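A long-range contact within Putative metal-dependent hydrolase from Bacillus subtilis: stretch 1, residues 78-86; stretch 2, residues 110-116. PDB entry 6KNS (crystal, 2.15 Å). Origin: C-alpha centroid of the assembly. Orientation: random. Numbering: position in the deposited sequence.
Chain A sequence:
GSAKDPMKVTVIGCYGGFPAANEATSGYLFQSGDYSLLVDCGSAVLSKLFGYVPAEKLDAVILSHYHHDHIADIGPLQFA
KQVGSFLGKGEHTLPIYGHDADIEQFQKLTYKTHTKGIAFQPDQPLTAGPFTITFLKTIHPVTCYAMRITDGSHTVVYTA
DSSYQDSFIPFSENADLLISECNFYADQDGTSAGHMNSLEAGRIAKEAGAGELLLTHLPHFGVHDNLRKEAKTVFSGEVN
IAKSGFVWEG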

ATOM      1  N   GLN A  78     -10.937   2.531  -0.888  1.00 16.69           N
ATOM      2  CA  GLN A  78     -12.120   2.738  -1.689  1.00 17.49           C
ATOM      3  C   GLN A  78     -12.665   1.432  -2.209  1.00 18.59           C
ATOM      4  O   GLN A  78     -13.883   1.199  -2.157  1.00 18.68           O
ATOM      5  CB  GLN A  78     -11.852   3.756  -2.819  1.00 18.11           C
ATOM      6  CG  GLN A  78     -11.537   5.166  -2.256  1.00 15.90           C
ATOM      7  CD  GLN A  78     -10.952   6.091  -3.306  1.00 19.09           C
ATOM      8  OE1 GLN A  78     -10.318   5.635  -4.250  1.00 17.96           O
ATOM      9  NE2 GLN A  78     -11.193   7.399  -3.161  1.00 17.87           N
ATOM     10  N   PHE A  79     -11.793   0.548  -2.664  1.00 17.79           N
ATOM     11  CA  PHE A  79     -12.291  -0.760  -3.034  1.00 18.65           C
ATOM     12  C   PHE A  79     -12.845  -1.551  -1.822  1.00 18.79           C
ATOM     13  O   PHE A  79     -13.827  -2.252  -1.972  1.00 18.54           O
ATOM     14  CB  PHE A  79     -11.239  -1.557  -3.768  1.00 18.25           C
ATOM     15  CG  PHE A  79     -10.980  -1.105  -5.195  1.00 20.81           C
ATOM     16  CD1 PHE A  79     -11.788  -0.145  -5.836  1.00 23.08           C
ATOM     17  CD2 PHE A  79      -9.967  -1.721  -5.940  1.00 21.64           C
ATOM     18  CE1 PHE A  79     -11.544   0.240  -7.167  1.00 23.31           C
ATOM     19  CE2 PHE A  79      -9.728  -1.345  -7.276  1.00 24.83           C
ATOM     20  CZ  PHE A  79     -10.525  -0.376  -7.888  1.00 24.78           C
ATOM     21  N   ALA A  80     -12.225  -1.432  -0.636  1.00 18.49           N
ATOM     22  CA  ALA A  80     -12.717  -2.128   0.561  1.00 19.11           C
ATOM     23  C   ALA A  80     -14.145  -1.677   0.866  1.00 20.05           C
ATOM     24  O   ALA A  80     -14.995  -2.496   1.197  1.00 21.67           O
ATOM     25  CB  ALA A  80     -11.790  -1.900   1.780  1.00 17.61           C
ATOM     26  N   LYS A  81     -14.417  -0.383   0.742  1.00 19.90           N
ATOM     27  CA  LYS A  81     -15.766   0.112   0.958  1.00 21.06           C
ATOM     28  C   LYS A  81     -16.717  -0.415  -0.100  1.00 22.00           C
ATOM     29  O   LYS A  81     -17.841  -0.817   0.220  1.00 21.02           O
ATOM     30  CB  LYS A  81     -15.790   1.639   0.995  1.00 20.96           C
ATOM     31  CG  LYS A  81     -15.098   2.230   2.252  1.00 21.97           C
ATOM     32  CD  LYS A  81     -15.816   1.903   3.555  1.00 22.73           C
ATOM     33  CE  LYS A  81     -17.195   2.516   3.561  1.00 23.43           C
ATOM     34  NZ  LYS A  81     -17.908   2.166   4.786  1.00 24.51           N
ATOM     35  N   GLN A  82     -16.268  -0.445  -1.355  1.00 22.28           N
ATOM     36  CA  GLN A  82     -17.100  -1.024  -2.395  1.00 24.62           C
ATOM     37  C   GLN A  82     -17.432  -2.499  -2.148  1.00 24.31           C
ATOM     38  O   GLN A  82     -18.571  -2.921  -2.312  1.00 24.91           O
ATOM     39  CB  GLN A  82     -16.476  -0.865  -3.767  1.00 25.04           C
ATOM     40  CG  GLN A  82     -17.386  -1.291  -4.947  1.00 27.70           C
ATOM     41  CD  GLN A  82     -16.768  -0.883  -6.276  1.00 31.92           C
ATOM     42  OE1 GLN A  82     -15.553  -0.714  -6.371  1.00 35.57           O
ATOM     43  NE2 GLN A  82     -17.597  -0.683  -7.297  1.00 37.58           N
ATOM     44  N   VAL A  83     -16.449  -3.288  -1.752  1.00 23.47           N
ATOM     45  CA  VAL A  83     -16.727  -4.695  -1.487  1.00 24.03           C
ATOM     46  C   VAL A  83     -17.667  -4.832  -0.270  1.00 24.57           C
ATOM     47  O   VAL A  83     -18.594  -5.637  -0.311  1.00 25.03           O
ATOM     48  CB  VAL A  83     -15.464  -5.495  -1.316  1.00 24.48           C
ATOM     49  CG1 VAL A  83     -15.802  -6.891  -0.679  1.00 25.70           C
ATOM     50  CG2 VAL A  83     -14.730  -5.599  -2.692  1.00 23.97           C
ATOM     51  N   GLY A  84     -17.474  -4.002   0.760  1.00 24.20           N
ATOM     52  CA  GLY A  84     -18.390  -3.966   1.912  1.00 25.62           C
ATOM     53  C   GLY A  84     -19.846  -3.763   1.535  1.00 27.59           C
ATOM     54  O   GLY A  84     -20.744  -4.456   2.022  1.00 27.87           O
ATOM     55  N   SER A  85     -20.081  -2.844   0.611  1.00 28.31           N
ATOM     56  CA  SER A  85     -21.437  -2.574   0.144  1.00 30.20           C
ATOM     57  C   SER A  85     -21.985  -3.743  -0.644  1.00 30.80           C
ATOM     58  O   SER A  85     -23.114  -4.128  -0.463  1.00 32.49           O
ATOM     59  CB  SER A  85     -21.468  -1.285  -0.690  1.00 30.11           C
ATOM     60  OG  SER A  85     -22.422  -1.357  -1.731  1.00 33.93           O
ATOM     61  N   PHE A  86     -21.180  -4.320  -1.516  1.00 31.46           N
ATOM     62  CA  PHE A  86     -21.572  -5.512  -2.288  1.00 32.44           C
ATOM     63  C   PHE A  86     -21.960  -6.710  -1.366  1.00 32.89           C
ATOM     64  O   PHE A  86     -22.907  -7.430  -1.636  1.00 32.12           O
ATOM     65  CB  PHE A  86     -20.419  -5.867  -3.249  1.00 32.31           C
ATOM     66  CG  PHE A  86     -20.518  -7.235  -3.881  1.00 34.96           C
ATOM     67  CD1 PHE A  86     -21.428  -7.472  -4.902  1.00 37.83           C
ATOM     68  CD2 PHE A  86     -19.655  -8.268  -3.483  1.00 36.14           C
ATOM     69  CE1 PHE A  86     -21.507  -8.742  -5.509  1.00 39.82           C
ATOM     70  CE2 PHE A  86     -19.728  -9.542  -4.065  1.00 38.86           C
ATOM     71  CZ  PHE A  86     -20.651  -9.780  -5.079  1.00 40.15           C
TER
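Stretch 2 (110-116) TYKTHTK

Stretch 1 is a continuous helix that begins earlier in the chain. The amides of Gln82 to Phe86 each donate to the carbonyl four residues before, for example Gln82 N to Gln78 O at 3.0 Å. Stretch 2 is mostly loop and enters a strand at Thr115. It folds back on itself: Tyr111 N donates to Thr115 O at 2.9 Å, and His114 N donates to Tyr111 O, also at 2.9 Å. This turn brings the side chains of Tyr111, His114 and Thr115 toward the helix, while Thr113 stays out of reach. Lys112, at the turn, has a positive phi of 44°.

The backbones come close at two places. The CA atoms of Lys81 and His114 are 5.6 Å apart, and those of Gln78 and Thr115 are 6.4 Å apart. From His114 to Thr115 the nearest helix residue steps back from Lys81 to Gln78, so this part runs against the helix direction. The contact buries 466 Å² in all.

Tyr111 has chi1 t, which carries its ring along the helix side, past Gln78 to Gln82. Gln78 CD lies 3.8 Å from Tyr111 CB. At the far end, Tyr111 OH donates a hydrogen bond to Gln82 OE1 at 2.6 Å. Gln82 can meet it because its chi1 and chi2 are both t. The extended chain brings OE1 to the edge of the tyrosine ring. Phe79 starts away from stretch 2, but with chi1 m its ring end comes nearer. Its edge is directed toward the face of Tyr111, offset, with planes at 60° and centroids 5.9 Å apart. Phe79 CE1 is 3.6 Å from Tyr111 OH.

His114 has the largest covered area of either stretch. Its chi1 is m, and its ring lies against the helix backbone. Gln82 CA sits 3.6 Å from the centroid of the His114 ring, 5° off the normal, a CH-pi contact over one face. Gln82 CG approaches His114 NE2 at 3.5 Å. One turn beyond Lys81, Ser85 CB is 3.7 Å from His114 CE1.

Lys81 points toward stretch 2 at its base, with CB 3.8 Å from His114 CB. Chi1, chi2 and chi3 are all m, so the chain curls and its end leads away. Lys81 CE still passes 3.7 Å from His114 O, while NZ is hydrogen-bonded elsewhere in the structure.

Gln78, with chi1 m and chi2 t, reaches toward Thr115; Gln78 NE2 is 3.3 Å from Thr115 OG1. Thr115 has chi1 p. This places OG1 near the turn, where Tyr111 N makes a weak hydrogen bond to Thr115 OG1 at 3.3 Å.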

ATOM      1  N   THR A 110     -13.074  11.028  -3.709  1.00 20.99           N
ATOM      2  CA  THR A 110     -14.494  10.683  -3.832  1.00 21.54           C
ATOM      3  C   THR A 110     -14.685   9.518  -4.825  1.00 22.08           C
ATOM      4  O   THR A 110     -14.347   9.630  -6.006  1.00 22.30           O
ATOM      5  CB  THR A 110     -15.312  11.878  -4.284  1.00 22.29           C
ATOM      6  OG1 THR A 110     -15.217  12.917  -3.286  1.00 20.99           O
ATOM      7  CG2 THR A 110     -16.782  11.493  -4.569  1.00 21.55           C
ATOM      8  N   TYR A 111     -15.238   8.401  -4.327  1.00 22.31           N
ATOM      9  CA  TYR A 111     -15.450   7.209  -5.165  1.00 21.63           C
ATOM     10  C   TYR A 111     -16.859   6.715  -4.998  1.00 22.56           C
ATOM     11  O   TYR A 111     -17.208   6.209  -3.942  1.00 22.00           O
ATOM     12  CB  TYR A 111     -14.445   6.140  -4.771  1.00 20.83           C
ATOM     13  CG  TYR A 111     -14.555   4.867  -5.550  1.00 21.28           C
ATOM     14  CD1 TYR A 111     -14.281   4.845  -6.899  1.00 23.16           C
ATOM     15  CD2 TYR A 111     -14.993   3.695  -4.941  1.00 21.57           C
ATOM     16  CE1 TYR A 111     -14.398   3.690  -7.633  1.00 25.84           C
ATOM     17  CE2 TYR A 111     -15.115   2.525  -5.662  1.00 24.07           C
ATOM     18  CZ  TYR A 111     -14.799   2.523  -7.013  1.00 25.89           C
ATOM     19  OH  TYR A 111     -14.912   1.381  -7.762  1.00 26.84           O
ATOM     20  N   LYS A 112     -17.651   6.864  -6.049  1.00 24.03           N
ATOM     21  CA  LYS A 112     -19.098   6.557  -6.060  1.00 25.94           C
ATOM     22  C   LYS A 112     -19.792   7.062  -4.821  1.00 26.46           C
ATOM     23  O   LYS A 112     -19.603   8.213  -4.454  1.00 26.09           O
ATOM     24  CB  LYS A 112     -19.307   5.061  -6.245  1.00 26.81           C
ATOM     25  CG  LYS A 112     -18.324   4.480  -7.287  1.00 29.35           C
ATOM     26  CD  LYS A 112     -18.944   3.422  -8.159  1.00 34.11           C
ATOM     27  CE  LYS A 112     -17.902   2.851  -9.134  1.00 35.33           C
ATOM     28  NZ  LYS A 112     -18.510   2.384 -10.393  1.00 38.08           N
ATOM     29  N   THR A 113     -20.579   6.205  -4.176  1.00 26.65           N
ATOM     30  CA  THR A 113     -21.202   6.504  -2.897  1.00 27.46           C
ATOM     31  C   THR A 113     -20.424   5.837  -1.748  1.00 26.57           C
ATOM     32  O   THR A 113     -20.929   5.734  -0.639  1.00 27.30           O
ATOM     33  CB  THR A 113     -22.648   5.939  -2.907  1.00 29.01           C
ATOM     34  OG1 THR A 113     -22.583   4.544  -3.205  1.00 29.43           O
ATOM     35  CG2 THR A 113     -23.499   6.590  -4.039  1.00 29.21           C
ATOM     36  N   HIS A 114     -19.182   5.407  -1.998  1.00 24.99           N
ATOM     37  CA  HIS A 114     -18.402   4.657  -1.022  1.00 23.68           C
ATOM     38  C   HIS A 114     -17.508   5.519  -0.148  1.00 23.13           C
ATOM     39  O   HIS A 114     -17.383   5.266   1.069  1.00 22.02           O
ATOM     40  CB  HIS A 114     -17.578   3.592  -1.741  1.00 23.48           C
ATOM     41  CG  HIS A 114     -18.416   2.647  -2.536  1.00 24.81           C
ATOM     42  ND1 HIS A 114     -19.516   2.012  -1.997  1.00 23.45           N
ATOM     43  CD2 HIS A 114     -18.359   2.267  -3.839  1.00 24.31           C
ATOM     44  CE1 HIS A 114     -20.085   1.263  -2.929  1.00 24.90           C
ATOM     45  NE2 HIS A 114     -19.408   1.401  -4.054  1.00 25.61           N
ATOM     46  N   THR A 115     -16.851   6.493  -0.779  1.00 22.02           N
ATOM     47  CA  THR A 115     -16.043   7.466  -0.065  1.00 21.82           C
ATOM     48  C   THR A 115     -16.334   8.865  -0.633  1.00 21.81           C
ATOM     49  O   THR A 115     -16.654   9.020  -1.822  1.00 21.47           O
ATOM     50  CB  THR A 115     -14.511   7.163  -0.108  1.00 21.13           C
ATOM     51  OG1 THR A 115     -13.992   7.424  -1.417  1.00 20.06           O
ATOM     52  CG2 THR A 115     -14.179   5.733   0.329  1.00 19.38           C
ATOM     53  N   LYS A 116     -16.245   9.857   0.237  1.00 21.82           N
ATOM     54  CA  LYS A 116     -16.548  11.245  -0.097  1.00 22.62           C
ATOM     55  C   LYS A 116     -15.446  12.157   0.419  1.00 22.12           C
ATOM     56  O   LYS A 116     -15.200  12.267   1.625  1.00 21.44           O
ATOM     57  CB  LYS A 116     -17.920  11.666   0.483  1.00 24.42           C
ATOM     58  CG  LYS A 116     -18.418  13.109   0.050  1.00 26.76           C
TER